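Local coordinates for NAD-dependent aldehyde dehydrogenase (Sinorhizobium meliloti, PDB 3U4J) that catalyses the NAD-dependent oxidation of aldehydes, probably to carboxylic acids, and assembles as a tetramer, at the interface of chains A and B and the interface of chains A and C. Residues are numbered along the deposited sequence; one frame, centred on the assembly and turned at random. Chains: chain A/B/C, NAD-dependent aldehyde dehydrogenase.

Contact 1: the interface of chains A and B. Residues chain A 160, 490-492; chain B 449, 451-452, 471.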
loop_
_atom_site.group_PDB
_atom_site.type_symbol
_atom_site.label_atom_id
_atom_site.label_comp_id
_atom_site.label_asym_id
_atom_site.label_seq_id
_atom_site.Cartn_x
_atom_site.Cartn_y
_atom_site.Cartn_z
ATOM N N GLU A 160 6.620 -11.224 9.276
ATOM C CA GLU A 160 7.009 -11.902 10.513
ATOM C C GLU A 160 7.955 -10.973 11.271
ATOM O O GLU A 160 8.522 -10.038 10.680
ATOM C CB GLU A 160 7.685 -13.255 10.206
ATOM C CG GLU A 160 6.817 -14.226 9.385
ATOM C CD GLU A 160 7.465 -15.613 9.198
ATOM O OE1 GLU A 160 8.701 -15.760 9.376
ATOM O OE2 GLU A 160 6.727 -16.552 8.852
ATOM N N GLN A 490 10.546 -9.222 9.128
ATOM C CA GLN A 490 11.110 -9.947 7.995
ATOM C C GLN A 490 9.947 -10.258 7.066
ATOM O O GLN A 490 8.810 -10.465 7.515
ATOM C CB GLN A 490 11.738 -11.282 8.449
ATOM C CG GLN A 490 13.030 -11.166 9.242
ATOM C CD GLN A 490 14.291 -11.013 8.381
ATOM O OE1 GLN A 490 15.416 -11.057 8.907
ATOM N NE2 GLN A 490 14.120 -10.812 7.073
ATOM N N PHE A 491 10.214 -10.301 5.777
ATOM C CA PHE A 491 9.208 -10.706 4.806
ATOM C C PHE A 491 9.563 -12.054 4.180
ATOM O O PHE A 491 10.681 -12.250 3.698
ATOM C CB PHE A 491 9.012 -9.614 3.748
ATOM C CG PHE A 491 8.513 -8.312 4.348
ATOM C CD1 PHE A 491 7.164 -8.152 4.644
ATOM C CD2 PHE A 491 9.405 -7.301 4.676
ATOM C CE1 PHE A 491 6.683 -6.963 5.223
ATOM C CE2 PHE A 491 8.954 -6.098 5.264
ATOM C CZ PHE A 491 7.584 -5.944 5.549
ATOM N N LYS A 492 8.593 -12.960 4.197
ATOM C CA LYS A 492 8.764 -14.310 3.696
ATOM C C LYS A 492 7.944 -14.465 2.428
ATOM O O LYS A 492 6.710 -14.378 2.460
ATOM C CB LYS A 492 8.340 -15.323 4.775
ATOM C CG LYS A 492 8.249 -16.767 4.297
ATOM C CD LYS A 492 7.705 -17.673 5.406
ATOM C CE LYS A 492 8.716 -17.892 6.494
ATOM N NZ LYS A 492 8.054 -18.467 7.695
ATOM N N ILE B 449 9.044 -21.877 9.650
ATOM C CA ILE B 449 10.447 -21.960 9.248
ATOM C C ILE B 449 11.003 -20.565 9.054
ATOM O O ILE B 449 10.393 -19.748 8.359
ATOM C CB ILE B 449 10.584 -22.801 7.973
ATOM C CG1 ILE B 449 10.196 -24.248 8.299
ATOM C CG2 ILE B 449 12.024 -22.695 7.370
ATOM C CD1 ILE B 449 10.126 -25.155 7.075
ATOM N N ALA B 451 12.961 -18.785 7.153
ATOM C CA ALA B 451 13.621 -18.670 5.849
ATOM C C ALA B 451 12.873 -17.645 4.971
ATOM O O ALA B 451 11.662 -17.519 5.072
ATOM C CB ALA B 451 13.697 -20.046 5.152
ATOM N N GLY B 452 13.598 -16.921 4.121
ATOM C CA GLY B 452 13.012 -15.802 3.364
ATOM C C GLY B 452 12.358 -16.183 2.059
ATOM O O GLY B 452 11.436 -15.507 1.598
ATOM N N TYR B 471 16.691 -14.739 5.865
ATOM C CA TYR B 471 16.747 -14.526 7.301
ATOM C C TYR B 471 18.152 -14.862 7.777
ATOM O O TYR B 471 18.940 -15.459 7.022
ATOM C CB TYR B 471 15.778 -15.484 8.029
ATOM C CG TYR B 471 14.292 -15.186 7.940
ATOM C CD1 TYR B 471 13.467 -15.367 9.064
ATOM C CD2 TYR B 471 13.691 -14.758 6.743
ATOM C CE1 TYR B 471 12.080 -15.128 9.002
ATOM C CE2 TYR B 471 12.292 -14.520 6.667
ATOM C CZ TYR B 471 11.500 -14.721 7.796
ATOM O OH TYR B 471 10.123 -14.508 7.747
#
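The side-chain nitrogen NZ of A:Lys492 is gripped from both chains. Across the interface it donates to the backbone carbonyl O of B:Ile449 at 2.7 Å, arriving tilted by 22° from the carbonyl plane. Within its own chain it forms a salt bridge to the carboxylate, with NZ 2.6 Å from OE2 of A:Glu160 on the syn side. The lysine reaches both because its CG stands anti to the backbone N (chi1 170°) and the chain then bends at chi3, carrying CE past the carbonyl O of B:Ala451 at 3.3 Å. The other carboxylate oxygen, OE1 of A:Glu160, accepts a hydrogen bond from the phenol hydroxyl OH of B:Tyr471 at 2.5 Å. This donor comes from above the carboxylate plane, and ring and carboxylate stand almost perpendicular. The lysine would probably favour a charged carboxylate. The site lies where strands 153-161 and 489-497 of the oligomerisation region, typical of aldehyde dehydrogenases, meet loops of the neighbouring subunit. B:Tyr471 is the main insert: the backbone N of B:Ala451 lies over the centre of one ring face, and A:Gln490 covers the other. The glutamine slides past in the opposite direction, its amide stacked within 12° of the ring plane. Its CB sits towards the rim of that face, 3.5 Å from CZ of B:Tyr471.

Contact 2: the interface of chains A and C. Residues chain A 158-160; chain C 147.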
loop_
_atom_site.group_PDB
_atom_site.type_symbol
_atom_site.label_atom_id
_atom_site.label_comp_id
_atom_site.label_asym_id
_atom_site.label_seq_id
_atom_site.Cartn_x
_atom_site.Cartn_y
_atom_site.Cartn_z
ATOM N N LEU A 158 4.463 -13.204 3.573
ATOM C CA LEU A 158 4.105 -13.145 4.986
ATOM C C LEU A 158 5.033 -12.208 5.769
ATOM O O LEU A 158 6.248 -12.277 5.644
ATOM C CB LEU A 158 4.109 -14.564 5.602
ATOM C CG LEU A 158 3.137 -15.548 4.925
ATOM C CD1 LEU A 158 3.315 -16.990 5.481
ATOM C CD2 LEU A 158 1.676 -15.084 5.055
ATOM N N ARG A 159 4.433 -11.337 6.569
ATOM C CA ARG A 159 5.170 -10.497 7.480
ATOM C C ARG A 159 5.372 -11.207 8.815
ATOM O O ARG A 159 4.420 -11.734 9.407
ATOM C CB ARG A 159 4.436 -9.160 7.691
ATOM C CG ARG A 159 5.124 -8.235 8.686
ATOM C CD ARG A 159 4.238 -7.036 9.042
ATOM N NE ARG A 159 3.987 -6.137 7.918
ATOM C CZ ARG A 159 4.696 -5.040 7.677
ATOM N NH1 ARG A 159 5.747 -4.726 8.446
ATOM N NH2 ARG A 159 4.401 -4.282 6.638
ATOM N N GLU A 160 6.620 -11.224 9.276
ATOM C CA GLU A 160 7.009 -11.902 10.513
ATOM C C GLU A 160 7.955 -10.973 11.271
ATOM O O GLU A 160 8.522 -10.038 10.680
ATOM C CB GLU A 160 7.685 -13.255 10.206
ATOM C CG GLU A 160 6.817 -14.226 9.385
ATOM C CD GLU A 160 7.465 -15.613 9.198
ATOM O OE1 GLU A 160 8.701 -15.760 9.376
ATOM O OE2 GLU A 160 6.727 -16.552 8.852
ATOM N N ASN C 147 -1.138 -12.102 8.808
ATOM C CA ASN C 147 -0.404 -13.243 9.387
ATOM C C ASN C 147 -0.454 -13.100 10.887
ATOM O O ASN C 147 0.190 -13.848 11.624
ATOM C CB ASN C 147 1.060 -13.238 8.886
ATOM C CG ASN C 147 1.819 -14.555 9.204
ATOM O OD1 ASN C 147 1.243 -15.639 9.134
ATOM N ND2 ASN C 147 3.111 -14.446 9.552
#
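C:Asn147 reaches strand 153-161 of chain A with its carboxamide nitrogen, ND2 donating to the backbone carbonyl O of A:Arg159 at 3.0 Å. The bond is nearly straight at the hydrogen (172°), and its acceptor lies almost in the plane of the asparagine amide. Seen from the carbonyl, however, the donor stands well above the plane, 42° out of it, and so is not aimed at a lone pair. Around this bond the contacts are looser. Beyond ND2 of C:Asn147, the methylene CG of A:Glu160 comes within 3.7 Å of that nitrogen, the glutamate carboxylate being turned only slightly against the amide. Against one face of the amide, A:Leu158 crosses at about a right angle, its methyl CD2 4.1 Å from OD1 of C:Asn147. What directs the amide is the first torsion of the asparagine, which sets CG opposite the backbone N (chi1 -168°) and sends ND2 out towards the strand. With C:Asn147 replaced by an alanine, the A:Arg159 carbonyl would probably lose this donor, and a gap would be likely to open beside A:Leu158 and CG of A:Glu160. On the chain A side, the acceptor is held in place by the extended backbone of the strand. C:Asn147 itself lies in the loop between strands 143-146 and 153-161, which probably form a hairpin, so the site joins this loop of one subunit to strand 153-161 of another.

Contact 3: the interface of chains A and B. Residues chain A 250, 254, 271, 472-473, 475; chain B 262-264.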
loop_
_atom_site.group_PDB
_atom_site.type_symbol
_atom_site.label_atom_id
_atom_site.label_comp_id
_atom_site.label_asym_id
_atom_site.label_seq_id
_atom_site.Cartn_x
_atom_site.Cartn_y
_atom_site.Cartn_z
ATOM N N VAL A 250 27.595 9.430 15.250
ATOM C CA VAL A 250 28.191 8.712 14.121
ATOM C C VAL A 250 29.384 7.850 14.556
ATOM O O VAL A 250 29.490 6.705 14.141
ATOM C CB VAL A 250 28.592 9.699 12.970
ATOM C CG1 VAL A 250 29.282 8.968 11.828
ATOM C CG2 VAL A 250 27.353 10.433 12.441
ATOM N N THR A 254 29.044 3.838 13.847
ATOM C CA THR A 254 29.884 3.206 12.847
ATOM C C THR A 254 30.601 2.008 13.497
ATOM O O THR A 254 30.610 0.911 12.935
ATOM C CB THR A 254 30.924 4.182 12.262
ATOM O OG1 THR A 254 31.774 4.607 13.316
ATOM C CG2 THR A 254 30.271 5.428 11.653
ATOM N N LEU A 271 21.609 8.803 13.603
ATOM C CA LEU A 271 22.876 9.397 14.005
ATOM C C LEU A 271 22.779 10.924 14.014
ATOM O O LEU A 271 21.679 11.467 13.940
ATOM C CB LEU A 271 24.024 8.856 13.121
ATOM C CG LEU A 271 24.081 7.307 12.996
ATOM C CD1 LEU A 271 25.124 6.797 11.972
ATOM C CD2 LEU A 271 24.287 6.635 14.390
ATOM N N LYS A 472 22.861 9.675 3.844
ATOM C CA LYS A 472 24.312 9.829 3.985
ATOM C C LYS A 472 24.772 9.279 5.335
ATOM O O LYS A 472 24.316 8.221 5.731
ATOM C CB LYS A 472 24.706 11.310 3.785
ATOM C CG LYS A 472 24.381 11.783 2.347
ATOM C CD LYS A 472 25.250 12.970 1.975
ATOM C CE LYS A 472 24.438 14.182 1.804
ATOM N NZ LYS A 472 25.292 15.384 1.600
ATOM N N LYS A 473 25.617 9.998 6.073
ATOM C CA LYS A 473 26.120 9.444 7.333
ATOM C C LYS A 473 25.194 9.636 8.547
ATOM O O LYS A 473 25.593 9.296 9.681
ATOM C CB LYS A 473 27.539 9.973 7.623
ATOM C CG LYS A 473 28.572 9.453 6.633
ATOM C CD LYS A 473 29.992 9.826 7.055
ATOM C CE LYS A 473 31.014 9.255 6.072
ATOM N NZ LYS A 473 32.382 9.627 6.520
ATOM N N GLY A 475 22.212 8.137 9.043
ATOM C CA GLY A 475 21.536 6.942 9.533
ATOM C C GLY A 475 21.335 5.880 8.498
ATOM O O GLY A 475 21.717 6.068 7.336
ATOM N N ARG B 262 32.011 1.297 8.149
ATOM C CA ARG B 262 32.904 2.371 8.626
ATOM C C ARG B 262 32.510 3.755 8.140
ATOM O O ARG B 262 32.876 4.759 8.756
ATOM C CB ARG B 262 34.358 2.113 8.227
ATOM C CG ARG B 262 34.906 0.848 8.826
ATOM C CD ARG B 262 36.256 0.523 8.217
ATOM N NE ARG B 262 36.711 -0.788 8.656
ATOM C CZ ARG B 262 37.693 -1.464 8.073
ATOM N NH1 ARG B 262 38.320 -0.950 7.026
ATOM N NH2 ARG B 262 38.047 -2.653 8.534
ATOM N N THR B 263 31.803 3.821 7.015
ATOM C CA THR B 263 31.352 5.105 6.524
ATOM C C THR B 263 29.836 5.160 6.395
ATOM O O THR B 263 29.292 5.960 5.625
ATOM C CB THR B 263 32.060 5.512 5.182
ATOM O OG1 THR B 263 31.775 4.554 4.153
ATOM C CG2 THR B 263 33.566 5.617 5.385
ATOM N N VAL B 264 29.156 4.318 7.170
ATOM C CA VAL B 264 27.687 4.302 7.233
ATOM C C VAL B 264 27.106 4.048 5.845
ATOM O O VAL B 264 26.119 4.652 5.465
ATOM C CB VAL B 264 27.091 5.641 7.813
ATOM C CG1 VAL B 264 25.635 5.422 8.303
ATOM C CG2 VAL B 264 27.916 6.192 8.950
#
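A:Lys473 lays its side chain along the backbone of B:Thr263 and B:Val264, beside elements that carry conserved aldehyde dehydrogenase motifs. Helix 250-261 follows the FTGS stretch, and A:Leu271 belongs to the ELGGK motif, whose glutamate is catalytic in the family. Starting at CB, the lysine meets the methyl CG2 of B:Val264 at 4.0 Å. Its CG then lies 3.7 Å from the carbonyl O of B:Thr263. CD passes a little farther from the same oxygen, and CE comes back to it while also touching CB of B:Thr263 at 4.0 Å. Beyond CG the chain is fully extended, which lets it follow the partner over this length, crossing the threonine obliquely. B:Val264 wedges its two methyls into the chain A surface. CG2 meets the methyl CG2 of A:Thr254 at 3.7 Å, these two side chains crossing near a right angle, while CG1 faces CD1 of A:Leu271 tip to tip at 4.0 Å. The backbone of B:Val264 has a left-handed helical conformation (phi 58°, psi 40°), just beyond the end of helix 250-261 in its own chain. On A:Thr254, CG2 stands anti to the carbonyl carbon and points to the valine, while OG1 turns back towards the carbonyl O of A:Val250 in a weak bond at 3.2 Å.

Contact 4: the interface of chains A and B. Residues chain A 451-452, 454, 471; chain B 160, 490-492.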
loop_
_atom_site.group_PDB
_atom_site.type_symbol
_atom_site.label_atom_id
_atom_site.label_comp_id
_atom_site.label_asym_id
_atom_site.label_seq_id
_atom_site.Cartn_x
_atom_site.Cartn_y
_atom_site.Cartn_z
ATOM N N ALA A 451 18.289 15.109 2.683
ATOM C CA ALA A 451 18.047 14.892 4.106
ATOM C C ALA A 451 16.706 14.177 4.258
ATOM O O ALA A 451 15.796 14.410 3.467
ATOM C CB ALA A 451 18.021 16.207 4.857
ATOM N N GLY A 452 16.606 13.291 5.247
ATOM C CA GLY A 452 15.412 12.432 5.424
ATOM C C GLY A 452 14.257 13.041 6.176
ATOM O O GLY A 452 13.110 12.632 5.982
ATOM N N CYS A 454 12.459 16.485 6.720
ATOM C CA CYS A 454 12.419 17.820 6.148
ATOM C C CYS A 454 11.214 18.564 6.640
ATOM O O CYS A 454 10.205 17.940 6.997
ATOM C CB CYS A 454 12.388 17.705 4.618
ATOM S SG CYS A 454 13.988 17.269 3.940
ATOM N N TYR A 471 19.771 10.539 5.461
ATOM C CA TYR A 471 20.531 10.192 4.265
ATOM C C TYR A 471 21.977 10.192 4.704
ATOM O O TYR A 471 22.282 10.686 5.804
ATOM C CB TYR A 471 20.368 11.304 3.223
ATOM C CG TYR A 471 19.065 11.344 2.411
ATOM C CD1 TYR A 471 19.105 11.612 1.035
ATOM C CD2 TYR A 471 17.815 11.144 3.007
ATOM C CE1 TYR A 471 17.929 11.683 0.271
ATOM C CE2 TYR A 471 16.620 11.208 2.242
ATOM C CZ TYR A 471 16.707 11.468 0.884
ATOM O OH TYR A 471 15.571 11.527 0.129
ATOM N N GLU B 160 12.857 8.890 -3.349
ATOM C CA GLU B 160 13.981 9.372 -4.181
ATOM C C GLU B 160 14.960 8.228 -4.359
ATOM O O GLU B 160 14.957 7.314 -3.542
ATOM C CB GLU B 160 14.705 10.523 -3.488
ATOM C CG GLU B 160 13.844 11.765 -3.271
ATOM C CD GLU B 160 14.590 12.894 -2.567
ATOM O OE1 GLU B 160 15.754 12.701 -2.121
ATOM O OE2 GLU B 160 13.980 13.973 -2.459
ATOM N N GLN B 490 15.510 6.184 -1.145
ATOM C CA GLN B 490 15.512 6.872 0.128
ATOM C C GLN B 490 14.119 7.461 0.230
ATOM O O GLN B 490 13.536 7.866 -0.796
ATOM C CB GLN B 490 16.521 8.030 0.128
ATOM C CG GLN B 490 18.009 7.662 0.269
ATOM C CD GLN B 490 18.481 7.397 1.716
ATOM O OE1 GLN B 490 19.681 7.329 1.965
ATOM N NE2 GLN B 490 17.554 7.220 2.646
ATOM N N PHE B 491 13.604 7.533 1.456
ATOM C CA PHE B 491 12.319 8.156 1.735
ATOM C C PHE B 491 12.511 9.410 2.561
ATOM O O PHE B 491 13.247 9.425 3.569
ATOM C CB PHE B 491 11.400 7.161 2.409
ATOM C CG PHE B 491 11.101 5.952 1.543
ATOM C CD1 PHE B 491 10.094 6.001 0.590
ATOM C CD2 PHE B 491 11.856 4.792 1.657
ATOM C CE1 PHE B 491 9.807 4.889 -0.218
ATOM C CE2 PHE B 491 11.581 3.671 0.852
ATOM C CZ PHE B 491 10.556 3.740 -0.094
ATOM N N LYS B 492 11.877 10.479 2.105
ATOM C CA LYS B 492 12.060 11.777 2.724
ATOM C C LYS B 492 10.720 12.195 3.301
ATOM O O LYS B 492 9.740 12.317 2.554
ATOM C CB LYS B 492 12.538 12.772 1.668
ATOM C CG LYS B 492 12.541 14.240 2.111
ATOM C CD LYS B 492 12.948 15.121 0.903
ATOM C CE LYS B 492 14.458 15.043 0.639
ATOM N NZ LYS B 492 14.813 15.661 -0.693
#
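A:Ala451 has an extended backbone (phi -146°, psi 145°) and A:Gly452 a helical one, and the carbonyl oxygens of both come up against B:Lys492. In this aldehyde dehydrogenase the loop leads into strand 453-456 and packs on the partner's strand 489-497. The O of A:Gly452 lies 3.5 Å from CA of B:Lys492, and farther out the methylenes of the lysine run past A:Cys454, whose SG is 3.8 Å from CG of B:Lys492. A bend at chi3 then turns the lysine tip to OE2 of B:Glu160, with NZ 2.6 Å away on the syn side of the carboxylate. A:Tyr471 comes in at right angles to this glutamate. Its hydroxyl OH donates to OE1 of B:Glu160 at 2.5 Å, 70° above the carboxylate plane. The ring is sandwiched: the backbone N of A:Ala451 sits over the centre of one face and CG of B:Gln490 over the centre of the other. The glutamine amide lies nearly parallel to the ring, with NE2 3.9 Å from CD2 of A:Tyr471. Replacing the tyrosine by an alanine would probably leave OE1 of B:Glu160 without its phenol donor and B:Gln490 without the ring face on which it stacks. At the rim, CB of B:Gln490 makes its own contact, 3.5 Å from CZ of A:Tyr471.

Contact 1 and contact 4 are two-fold twins of one interface between chains A and B, their C-alpha centres about 27 Å apart. Each pairs strands 153-161 and 489-497 of one subunit with loops, and in contact 4 also the start of strand 453-456, of the other. Contact 3 belongs to the same interface, about 15 Å from contact 4, where A:Tyr471 directly precedes A:Lys472 and A:Lys473. Contact 2 involves chain C instead, yet lies about 8 Å from contact 1 and shares A:Glu160 with it. Strand 153-161 therefore serves two partners, tying A-B pairing to A-C pairing and probably helping to hold the tetramer together.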